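Local atomic coordinates of hypothetical protein XAC2396 (Xanthomonas axonopodis pv. citri, PDB entry 2G3W), a protein that is of unknown function but has a compact fold built around a variation of the PD-(D/E)XK nuclease motif. Residues A[40-45]-A[137-142]; A[44-49]-A[67-72]; A[48-53]-A[103-108]; A[143-148]-A[168-173]. One frame throughout, in Å; residues are numbered along the deposited sequence.

In the fold
From the N terminus, the chain lays down the strand pair 6-16 and 21-31 and then helix 37-49, from which three of the four contacts start. Contact 2 closes the shortest of these three loops, tying the end of the helix to strand 69-72. Contact 3 closes a longer one, from the helix end to strand 101-106, and meets contact 2 where A46 touches I105. Contact 1 closes the longest, joining helix 37-49 to helix 136-143, and contact 3 is nested within it. Contact 4 follows in series: the turn after helix 136-143 packs on strand 168-176, which lies in the same mixed sheet as the strands of contacts 2 and 3.

Contact 1 of 4, residues A[40-45]-A[137-142]; sequences LMVRLL and QATEAL
L142 projects from helix 136-143 into the angle between M41 and L45, crossing both side chains at about a right angle. M41, a selenomethionine, supplies a long flexible chain that can fold over its neighbour. Its bends at chi2 and chi3 (-63° and -67°) bring CE back to 3.8 Å from L142 CD1, while nearer the backbone M41 CG lies 3.4 Å from L142 O. The other branch of the leucine serves L45: L142 CD2 is 4.1 Å from both L45 CB and L45 CD2, so a forked residue fills two places at once. Helix 37-49 is thus joined to helix 136-143 in a fold built around a variation of the PD-(D/E)XK nuclease motif; the two segments are nearly perpendicular, at 100°, with axes 9.2 Å apart, so the interface stays small. A second point of contact lies one helical turn before L142, where V42 and T139 meet methyl to methyl, V42 CG2 standing 3.8 Å from T139 CG2. Threonine suits this place because its two branches differ: the methyl goes to the valine, whereas OG1 hydrogen-bonds to E38 OE2 on helix 37-49. Beyond the crossing, M163 of strand 160-165 touches both L45 and L142.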
# COMPACT_ATOMS: atom_id res chain seq x y z
N LEU A 40 -10.26 4.13 -22.07
CA LEU A 40 -11.69 4.11 -21.69
C LEU A 40 -11.97 3.05 -20.62
O LEU A 40 -12.71 3.29 -19.64
CB LEU A 40 -12.59 3.91 -22.93
CG LEU A 40 -14.02 4.18 -22.46
CD1 LEU A 40 -14.60 5.38 -23.10
CD2 LEU A 40 -14.91 2.95 -22.53
N MSE A 41 -11.41 1.86 -20.78
CA MSE A 41 -11.66 0.79 -19.83
C MSE A 41 -10.97 1.06 -18.48
O MSE A 41 -11.47 0.67 -17.42
CB MSE A 41 -11.29 -0.61 -20.42
CG MSE A 41 -12.12 -1.02 -21.67
SE MSE A 41 -13.98 -1.18 -21.20
CE MSE A 41 -13.81 -2.73 -20.06
N VAL A 42 -9.84 1.75 -18.51
CA VAL A 42 -9.18 2.19 -17.26
C VAL A 42 -10.11 3.20 -16.55
O VAL A 42 -10.25 3.14 -15.31
CB VAL A 42 -7.79 2.81 -17.48
CG1 VAL A 42 -7.22 3.42 -16.17
CG2 VAL A 42 -6.79 1.75 -17.98
N ARG A 43 -10.78 4.08 -17.32
CA ARG A 43 -11.73 5.00 -16.68
C ARG A 43 -12.91 4.25 -16.08
O ARG A 43 -13.40 4.58 -14.99
CB ARG A 43 -12.32 6.00 -17.67
CG ARG A 43 -11.43 7.08 -18.23
CD ARG A 43 -12.40 8.28 -18.50
NE ARG A 43 -13.04 8.13 -19.81
CZ ARG A 43 -14.29 8.43 -20.13
NH1 ARG A 43 -15.16 8.86 -19.21
NH2 ARG A 43 -14.69 8.24 -21.38
N LEU A 44 -13.43 3.26 -16.81
CA LEU A 44 -14.50 2.43 -16.28
C LEU A 44 -14.02 1.69 -15.02
O LEU A 44 -14.71 1.68 -14.00
CB LEU A 44 -14.99 1.44 -17.34
CG LEU A 44 -16.17 0.59 -16.91
CD1 LEU A 44 -17.40 1.51 -16.65
CD2 LEU A 44 -16.45 -0.47 -17.94
N LEU A 45 -12.85 1.07 -15.09
CA LEU A 45 -12.27 0.43 -13.91
C LEU A 45 -12.12 1.43 -12.73
O LEU A 45 -12.37 1.07 -11.56
CB LEU A 45 -10.91 -0.25 -14.26
CG LEU A 45 -10.10 -0.83 -13.10
CD1 LEU A 45 -10.80 -1.94 -12.38
CD2 LEU A 45 -8.72 -1.29 -13.59
N GLN A 137 -0.11 -4.74 -18.94
CA GLN A 137 -0.57 -5.87 -19.75
C GLN A 137 -2.02 -6.19 -19.42
O GLN A 137 -2.80 -6.55 -20.30
CB GLN A 137 0.33 -7.08 -19.57
CG GLN A 137 1.60 -6.96 -20.38
CD GLN A 137 2.52 -8.11 -20.16
OE1 GLN A 137 2.95 -8.38 -19.03
NE2 GLN A 137 2.86 -8.80 -21.25
N ALA A 138 -2.38 -6.00 -18.16
CA ALA A 138 -3.77 -6.23 -17.71
C ALA A 138 -4.75 -5.18 -18.25
O ALA A 138 -5.84 -5.53 -18.72
CB ALA A 138 -3.83 -6.34 -16.16
N THR A 139 -4.36 -3.90 -18.21
CA THR A 139 -5.18 -2.83 -18.76
C THR A 139 -5.36 -3.03 -20.27
O THR A 139 -6.46 -2.82 -20.81
CB THR A 139 -4.61 -1.41 -18.41
OG1 THR A 139 -3.25 -1.29 -18.86
CG2 THR A 139 -4.62 -1.20 -16.89
N GLU A 140 -4.31 -3.49 -20.95
CA GLU A 140 -4.41 -3.72 -22.39
C GLU A 140 -5.36 -4.88 -22.72
O GLU A 140 -6.12 -4.81 -23.69
CB GLU A 140 -3.02 -3.93 -22.97
CG GLU A 140 -3.01 -3.97 -24.49
CD GLU A 140 -1.60 -4.03 -25.01
OE1 GLU A 140 -0.66 -3.88 -24.19
OE2 GLU A 140 -1.42 -4.24 -26.23
N ALA A 141 -5.33 -5.92 -21.89
CA ALA A 141 -6.31 -7.02 -21.95
C ALA A 141 -7.72 -6.50 -21.64
O ALA A 141 -8.70 -6.95 -22.23
CB ALA A 141 -5.93 -8.13 -20.97
N LEU A 142 -7.82 -5.55 -20.71
CA LEU A 142 -9.14 -5.00 -20.35
C LEU A 142 -9.73 -4.18 -21.47
O LEU A 142 -10.92 -4.25 -21.73
CB LEU A 142 -9.10 -4.22 -19.05
CG LEU A 142 -10.39 -3.75 -18.38
CD1 LEU A 142 -11.40 -4.89 -18.03
CD2 LEU A 142 -9.99 -2.96 -17.13

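Contact 2 of 4, residues A[44-49]-A[67-72]; sequences LLAFAL and PDLWRR
The carboxylate of D68, just before the L69 that packs on A46 and F47, is gripped at both oxygens: OD1 forms a salt bridge with R39 NH2 of helix 37-49, and OD2 accepts a hydrogen bond from L84 N. D68 and L69 together face I82 in a classic beta bulge at the start of strand 69-72, which runs antiparallel to strand 78-84. The acid thus tethers the bulge to the helix, while the leucine next to it turns inward as the sole bridge of apolar contacts between the two segments. L69 uses its fork fully. CD1 meets the small A46, whose CB is 3.8 Å away, and CD2 settles against the backbone of F47, 3.5 Å from its N and 3.6 Å from its CA. Alanine suits the first place, since its single methyl lets the strand come close to the helix. The ring of F47 meets H25 of strand 21-31 edge-to-face and also the ring of F57 of strand 56-57. Nearer the helix backbone, F47 CB lies 3.8 Å from L69 CD2. CG anti to the backbone N (chi1 -169°) sets the ring so that F47 CD2 ends 4.1 Å from L69 CD2.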
# COMPACT_ATOMS: atom_id res chain seq x y z
N LEU A 44 -13.43 3.26 -16.81
CA LEU A 44 -14.50 2.43 -16.28
C LEU A 44 -14.02 1.69 -15.02
O LEU A 44 -14.71 1.68 -14.00
CB LEU A 44 -14.99 1.44 -17.34
CG LEU A 44 -16.17 0.59 -16.91
CD1 LEU A 44 -17.40 1.51 -16.65
CD2 LEU A 44 -16.45 -0.47 -17.94
N LEU A 45 -12.85 1.07 -15.09
CA LEU A 45 -12.27 0.43 -13.91
C LEU A 45 -12.12 1.43 -12.73
O LEU A 45 -12.37 1.07 -11.56
CB LEU A 45 -10.91 -0.25 -14.26
CG LEU A 45 -10.10 -0.83 -13.10
CD1 LEU A 45 -10.80 -1.94 -12.38
CD2 LEU A 45 -8.72 -1.29 -13.59
N ALA A 46 -11.69 2.66 -13.04
CA ALA A 46 -11.50 3.70 -12.01
C ALA A 46 -12.80 4.03 -11.31
O ALA A 46 -12.85 4.17 -10.08
CB ALA A 46 -10.89 4.96 -12.61
N PHE A 47 -13.86 4.16 -12.10
CA PHE A 47 -15.16 4.36 -11.52
C PHE A 47 -15.46 3.21 -10.52
O PHE A 47 -15.86 3.46 -9.38
CB PHE A 47 -16.24 4.51 -12.61
CG PHE A 47 -17.57 4.98 -12.06
CD1 PHE A 47 -18.35 4.12 -11.34
CD2 PHE A 47 -17.99 6.30 -12.24
CE1 PHE A 47 -19.58 4.54 -10.78
CE2 PHE A 47 -19.24 6.73 -11.71
CZ PHE A 47 -20.01 5.85 -10.98
N ALA A 48 -15.22 1.97 -10.92
CA ALA A 48 -15.49 0.83 -10.06
C ALA A 48 -14.64 0.81 -8.81
O ALA A 48 -15.12 0.38 -7.74
CB ALA A 48 -15.35 -0.48 -10.84
N LEU A 49 -13.39 1.24 -8.91
CA LEU A 49 -12.51 1.30 -7.72
C LEU A 49 -12.97 2.34 -6.68
O LEU A 49 -12.75 2.17 -5.49
CB LEU A 49 -11.04 1.53 -8.11
CG LEU A 49 -10.38 0.44 -8.98
CD1 LEU A 49 -8.91 0.77 -9.29
CD2 LEU A 49 -10.52 -0.92 -8.30
N PRO A 67 -11.05 16.81 -14.05
CA PRO A 67 -10.34 15.54 -13.96
C PRO A 67 -11.02 14.50 -14.85
O PRO A 67 -12.06 14.78 -15.44
CB PRO A 67 -10.51 15.16 -12.50
CG PRO A 67 -11.85 15.72 -12.13
CD PRO A 67 -11.94 17.02 -12.88
N ASP A 68 -10.48 13.29 -14.92
CA ASP A 68 -11.22 12.21 -15.58
C ASP A 68 -12.41 11.75 -14.80
O ASP A 68 -13.46 11.39 -15.37
CB ASP A 68 -10.27 11.07 -15.89
CG ASP A 68 -9.17 11.51 -16.82
OD1 ASP A 68 -9.47 11.96 -17.95
OD2 ASP A 68 -8.01 11.46 -16.41
N LEU A 69 -12.28 11.72 -13.48
CA LEU A 69 -13.49 11.48 -12.65
C LEU A 69 -13.47 12.37 -11.44
O LEU A 69 -12.39 12.77 -10.98
CB LEU A 69 -13.58 10.02 -12.18
CG LEU A 69 -13.47 8.86 -13.18
CD1 LEU A 69 -11.99 8.54 -13.49
CD2 LEU A 69 -14.16 7.64 -12.57
N TRP A 70 -14.65 12.66 -10.90
CA TRP A 70 -14.74 13.42 -9.64
C TRP A 70 -16.06 13.26 -8.90
O TRP A 70 -17.10 12.97 -9.50
CB TRP A 70 -14.44 14.91 -9.83
CG TRP A 70 -15.21 15.66 -10.90
CD1 TRP A 70 -16.11 15.17 -11.81
CD2 TRP A 70 -15.08 17.06 -11.19
NE1 TRP A 70 -16.57 16.19 -12.63
CE2 TRP A 70 -15.93 17.35 -12.27
CE3 TRP A 70 -14.28 18.08 -10.65
CZ2 TRP A 70 -16.04 18.64 -12.81
CZ3 TRP A 70 -14.38 19.36 -11.19
CH2 TRP A 70 -15.27 19.63 -12.25
N ARG A 71 -15.95 13.39 -7.58
CA ARG A 71 -17.10 13.53 -6.71
C ARG A 71 -17.00 14.94 -6.11
O ARG A 71 -15.95 15.33 -5.58
CB ARG A 71 -17.10 12.47 -5.62
CG ARG A 71 -18.27 12.63 -4.66
CD ARG A 71 -18.33 11.52 -3.64
NE ARG A 71 -17.19 11.55 -2.71
CZ ARG A 71 -16.19 10.68 -2.71
NH1 ARG A 71 -16.15 9.69 -3.61
NH2 ARG A 71 -15.23 10.79 -1.81
N ARG A 72 -18.07 15.70 -6.24
CA ARG A 72 -18.08 17.06 -5.72
C ARG A 72 -19.11 17.21 -4.61
O ARG A 72 -20.18 16.60 -4.67
CB ARG A 72 -18.36 18.05 -6.86
CG ARG A 72 -17.24 18.15 -7.88
CD ARG A 72 -17.71 18.97 -9.05
NE ARG A 72 -18.42 18.11 -10.00
CZ ARG A 72 -19.07 18.54 -11.07
NH1 ARG A 72 -19.13 19.83 -11.34
NH2 ARG A 72 -19.66 17.67 -11.88

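Contact 3 of 4, residues A[48-53]-A[103-108]; sequences ALFADD and VVIGYG
F50 is the first residue to leave helical torsions at the end of helix 37-49, and the chain here stays well clear of strand 101-106, the CA of F50 lying 10.1 Å from the CA of V103. Side chains alone bridge that gap. A long, rigid phenyl group suits the task, and CG anti to the carbonyl carbon (chi1 -69°) aims it at the strand. F50 and V103 come at each other from opposite directions, so that F50 CZ ends 3.9 Å from V103 CG1. The isoleucine instead runs past the phenylalanine in the opposite sense: with chi2 fully extended at 180°, I105 carries CD1 to 4.0 Å from F50 CE2. F50 CE2 also lies 4.1 Å from V103 CG1, so both aliphatic residues share one end of the ring. Beta-branched V103 and I105 fit an extended strand well, and both direct their CB toward the helix end. No hydrogen bond joins the two segments. I82 of the neighbouring strand 78-84 touches both F50 and I105, and R130 of strand 129-133 touches F50 and V103. Helix 37-49, whose end packs here, precedes strands 69-72, 78-84 and 101-106, with helix 89-98 inserted between the last two; helix 110-123 and strand 129-133 follow, consistent with the alpha-beta-beta-beta-alpha-beta core of the PD-(D/E)XK nuclease fold.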
# COMPACT_ATOMS: atom_id res chain seq x y z
N ALA A 48 -15.22 1.97 -10.92
CA ALA A 48 -15.49 0.83 -10.06
C ALA A 48 -14.64 0.81 -8.81
O ALA A 48 -15.12 0.38 -7.74
CB ALA A 48 -15.35 -0.48 -10.84
N LEU A 49 -13.39 1.24 -8.91
CA LEU A 49 -12.51 1.30 -7.72
C LEU A 49 -12.97 2.34 -6.68
O LEU A 49 -12.75 2.17 -5.49
CB LEU A 49 -11.04 1.53 -8.11
CG LEU A 49 -10.38 0.44 -8.98
CD1 LEU A 49 -8.91 0.77 -9.29
CD2 LEU A 49 -10.52 -0.92 -8.30
N PHE A 50 -13.65 3.38 -7.15
CA PHE A 50 -14.00 4.53 -6.31
C PHE A 50 -15.50 4.81 -6.26
O PHE A 50 -15.90 5.91 -5.87
CB PHE A 50 -13.23 5.76 -6.80
CG PHE A 50 -11.76 5.66 -6.54
CD1 PHE A 50 -11.26 5.91 -5.26
CD2 PHE A 50 -10.89 5.22 -7.53
CE1 PHE A 50 -9.95 5.74 -5.00
CE2 PHE A 50 -9.57 5.06 -7.27
CZ PHE A 50 -9.09 5.33 -6.00
N ALA A 51 -16.31 3.82 -6.63
CA ALA A 51 -17.70 4.04 -7.01
C ALA A 51 -18.54 4.58 -5.88
O ALA A 51 -18.47 4.11 -4.73
CB ALA A 51 -18.31 2.75 -7.57
N ASP A 52 -19.37 5.55 -6.25
CA ASP A 52 -20.15 6.33 -5.32
C ASP A 52 -21.41 6.72 -6.06
O ASP A 52 -21.39 6.80 -7.29
CB ASP A 52 -19.38 7.60 -5.02
CG ASP A 52 -19.83 8.27 -3.77
OD1 ASP A 52 -20.59 9.25 -3.89
OD2 ASP A 52 -19.43 7.82 -2.68
N ASP A 53 -22.49 6.99 -5.33
CA ASP A 53 -23.70 7.53 -5.93
C ASP A 53 -23.41 8.85 -6.66
O ASP A 53 -24.12 9.22 -7.60
CB ASP A 53 -24.81 7.69 -4.88
N VAL A 103 -6.25 11.70 -6.78
CA VAL A 103 -5.79 10.35 -7.17
C VAL A 103 -5.16 10.41 -8.56
O VAL A 103 -5.74 10.98 -9.49
CB VAL A 103 -6.98 9.34 -7.18
CG1 VAL A 103 -6.52 7.86 -7.42
CG2 VAL A 103 -7.82 9.47 -5.86
N VAL A 104 -3.99 9.81 -8.70
CA VAL A 104 -3.39 9.56 -9.99
C VAL A 104 -3.43 8.04 -10.20
O VAL A 104 -2.99 7.29 -9.35
CB VAL A 104 -1.93 10.05 -9.98
CG1 VAL A 104 -1.17 9.65 -11.30
CG2 VAL A 104 -1.91 11.51 -9.80
N ILE A 105 -3.94 7.60 -11.36
CA ILE A 105 -3.99 6.17 -11.70
C ILE A 105 -3.12 5.95 -12.94
O ILE A 105 -3.51 6.32 -14.03
CB ILE A 105 -5.45 5.74 -11.96
CG1 ILE A 105 -6.27 5.95 -10.69
CG2 ILE A 105 -5.54 4.23 -12.45
CD1 ILE A 105 -7.76 5.55 -10.82
N GLY A 106 -1.91 5.47 -12.75
CA GLY A 106 -1.04 5.17 -13.89
C GLY A 106 -1.14 3.73 -14.37
O GLY A 106 -1.54 2.84 -13.61
N TYR A 107 -0.79 3.50 -15.64
CA TYR A 107 -1.00 2.21 -16.27
C TYR A 107 -0.05 2.00 -17.46
O TYR A 107 -0.35 1.20 -18.34
CB TYR A 107 -2.50 2.02 -16.62
CG TYR A 107 -3.05 3.00 -17.62
CD1 TYR A 107 -3.47 4.29 -17.23
CD2 TYR A 107 -3.16 2.67 -18.95
CE1 TYR A 107 -3.92 5.22 -18.18
CE2 TYR A 107 -3.67 3.56 -19.89
CZ TYR A 107 -4.04 4.82 -19.49
OH TYR A 107 -4.52 5.68 -20.41
N GLY A 108 1.11 2.66 -17.44
CA GLY A 108 1.92 2.77 -18.66
C GLY A 108 3.16 1.90 -18.65
O GLY A 108 4.00 2.06 -19.52

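Contact 4 of 4, residues A[143-148]-A[168-173]; sequences GALIQR and GSVTLT. With ACT (acetate ion), chain C.
L145 presses both methyl branches onto the beginning of strand 168-176, whereas R148, three residues later, is exposed and takes no part in the packing. The tight part centres on G168: L145 CD1 is 3.7 Å from its C and L145 CD2 is 3.8 Å from its CA. Glycine suits this position twice over, because a CB would point straight into the leucine and because its extended backbone (phi 157°) is one that few other residues tolerate. L145 CD1 also reaches 3.9 Å from V170 CG2, a buried valine branch, while S169 turns its CB away and hydrogen-bonds through OG to Q162 of strand 160-165. The leucine is offered from a type I beta turn, G143 to I146, closed by a weak bond of 3.4 Å from I146 N to G143 O; L145 O is hydrogen-bonded to H167 NE2. On the loose side, R148 NH2 donates to O of an acetate ion at 3.1 Å and 158°, in the plane of the guanidinium; the acetate probably came from the crystallisation liquor. The turn follows helix 136-143 and leads into strand 149-157, I146 touching L40 and M41 of helix 37-49, and V170 touching A138 and A141 of helix 136-143.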
# COMPACT_ATOMS: atom_id res chain seq x y z
N GLY A 143 -8.88 -3.42 -22.15
CA GLY A 143 -9.30 -2.67 -23.32
C GLY A 143 -9.87 -3.55 -24.41
O GLY A 143 -10.69 -3.12 -25.19
N ALA A 144 -9.43 -4.80 -24.47
CA ALA A 144 -9.93 -5.71 -25.51
C ALA A 144 -11.34 -6.20 -25.22
O ALA A 144 -12.00 -6.77 -26.10
CB ALA A 144 -8.96 -6.90 -25.71
N LEU A 145 -11.82 -5.98 -23.99
CA LEU A 145 -13.17 -6.42 -23.61
C LEU A 145 -14.21 -5.33 -23.85
O LEU A 145 -15.39 -5.51 -23.52
CB LEU A 145 -13.20 -6.85 -22.13
CG LEU A 145 -12.35 -8.06 -21.71
CD1 LEU A 145 -12.59 -8.41 -20.27
CD2 LEU A 145 -12.62 -9.29 -22.57
N ILE A 146 -13.78 -4.20 -24.41
CA ILE A 146 -14.67 -3.08 -24.70
C ILE A 146 -15.82 -3.49 -25.66
O ILE A 146 -15.63 -4.24 -26.61
CB ILE A 146 -13.90 -1.86 -25.22
CG1 ILE A 146 -14.70 -0.57 -24.99
CG2 ILE A 146 -13.55 -2.03 -26.71
CD1 ILE A 146 -13.84 0.65 -25.24
N GLN A 147 -17.02 -3.00 -25.37
CA GLN A 147 -18.18 -3.19 -26.24
C GLN A 147 -19.02 -1.93 -26.17
O GLN A 147 -18.78 -1.09 -25.34
CB GLN A 147 -19.01 -4.39 -25.78
CG GLN A 147 -18.25 -5.72 -25.75
CD GLN A 147 -19.14 -6.86 -25.36
OE1 GLN A 147 -19.23 -7.86 -26.08
NE2 GLN A 147 -19.83 -6.72 -24.24
N ARG A 148 -20.01 -1.77 -27.06
CA ARG A 148 -20.88 -0.60 -26.99
C ARG A 148 -21.83 -0.69 -25.80
O ARG A 148 -22.13 0.31 -25.17
CB ARG A 148 -21.67 -0.44 -28.29
CG ARG A 148 -20.81 -0.10 -29.48
CD ARG A 148 -20.44 1.35 -29.52
NE ARG A 148 -19.84 1.69 -30.80
CZ ARG A 148 -20.38 2.49 -31.72
NH1 ARG A 148 -19.72 2.72 -32.85
NH2 ARG A 148 -21.56 3.08 -31.51
N GLY A 168 -15.35 -12.48 -21.31
CA GLY A 168 -13.94 -12.40 -20.91
C GLY A 168 -13.77 -11.88 -19.49
O GLY A 168 -14.72 -11.36 -18.89
N SER A 169 -12.56 -12.03 -18.95
CA SER A 169 -12.26 -11.55 -17.62
C SER A 169 -10.82 -11.05 -17.55
O SER A 169 -9.96 -11.47 -18.33
CB SER A 169 -12.48 -12.67 -16.59
OG SER A 169 -12.29 -12.17 -15.28
N VAL A 170 -10.60 -10.10 -16.65
CA VAL A 170 -9.26 -9.59 -16.30
C VAL A 170 -9.24 -9.40 -14.80
O VAL A 170 -10.17 -8.81 -14.24
CB VAL A 170 -8.97 -8.23 -16.98
CG1 VAL A 170 -7.57 -7.67 -16.54
CG2 VAL A 170 -9.06 -8.34 -18.50
N THR A 171 -8.18 -9.91 -14.16
CA THR A 171 -7.93 -9.73 -12.73
C THR A 171 -6.58 -9.07 -12.55
O THR A 171 -5.58 -9.44 -13.19
CB THR A 171 -7.95 -11.08 -11.93
OG1 THR A 171 -9.13 -11.80 -12.23
CG2 THR A 171 -7.90 -10.85 -10.42
N LEU A 172 -6.56 -8.06 -11.71
CA LEU A 172 -5.33 -7.33 -11.38
C LEU A 172 -5.33 -6.81 -9.94
O LEU A 172 -6.38 -6.67 -9.33
CB LEU A 172 -5.13 -6.17 -12.35
CG LEU A 172 -6.12 -5.01 -12.36
CD1 LEU A 172 -5.43 -3.79 -12.93
CD2 LEU A 172 -7.35 -5.32 -13.18
N THR A 173 -4.14 -6.54 -9.42
CA THR A 173 -3.95 -6.03 -8.08
C THR A 173 -3.30 -4.66 -8.21
O THR A 173 -2.11 -4.57 -8.53
CB THR A 173 -3.01 -6.90 -7.32
OG1 THR A 173 -3.52 -8.23 -7.32
CG2 THR A 173 -2.83 -6.41 -5.86
C ACT C . -24.23 2.63 -28.37
O ACT C . -23.38 3.31 -29.02
OXT ACT C . -25.04 1.93 -29.05
CH3 ACT C . -24.28 2.60 -26.87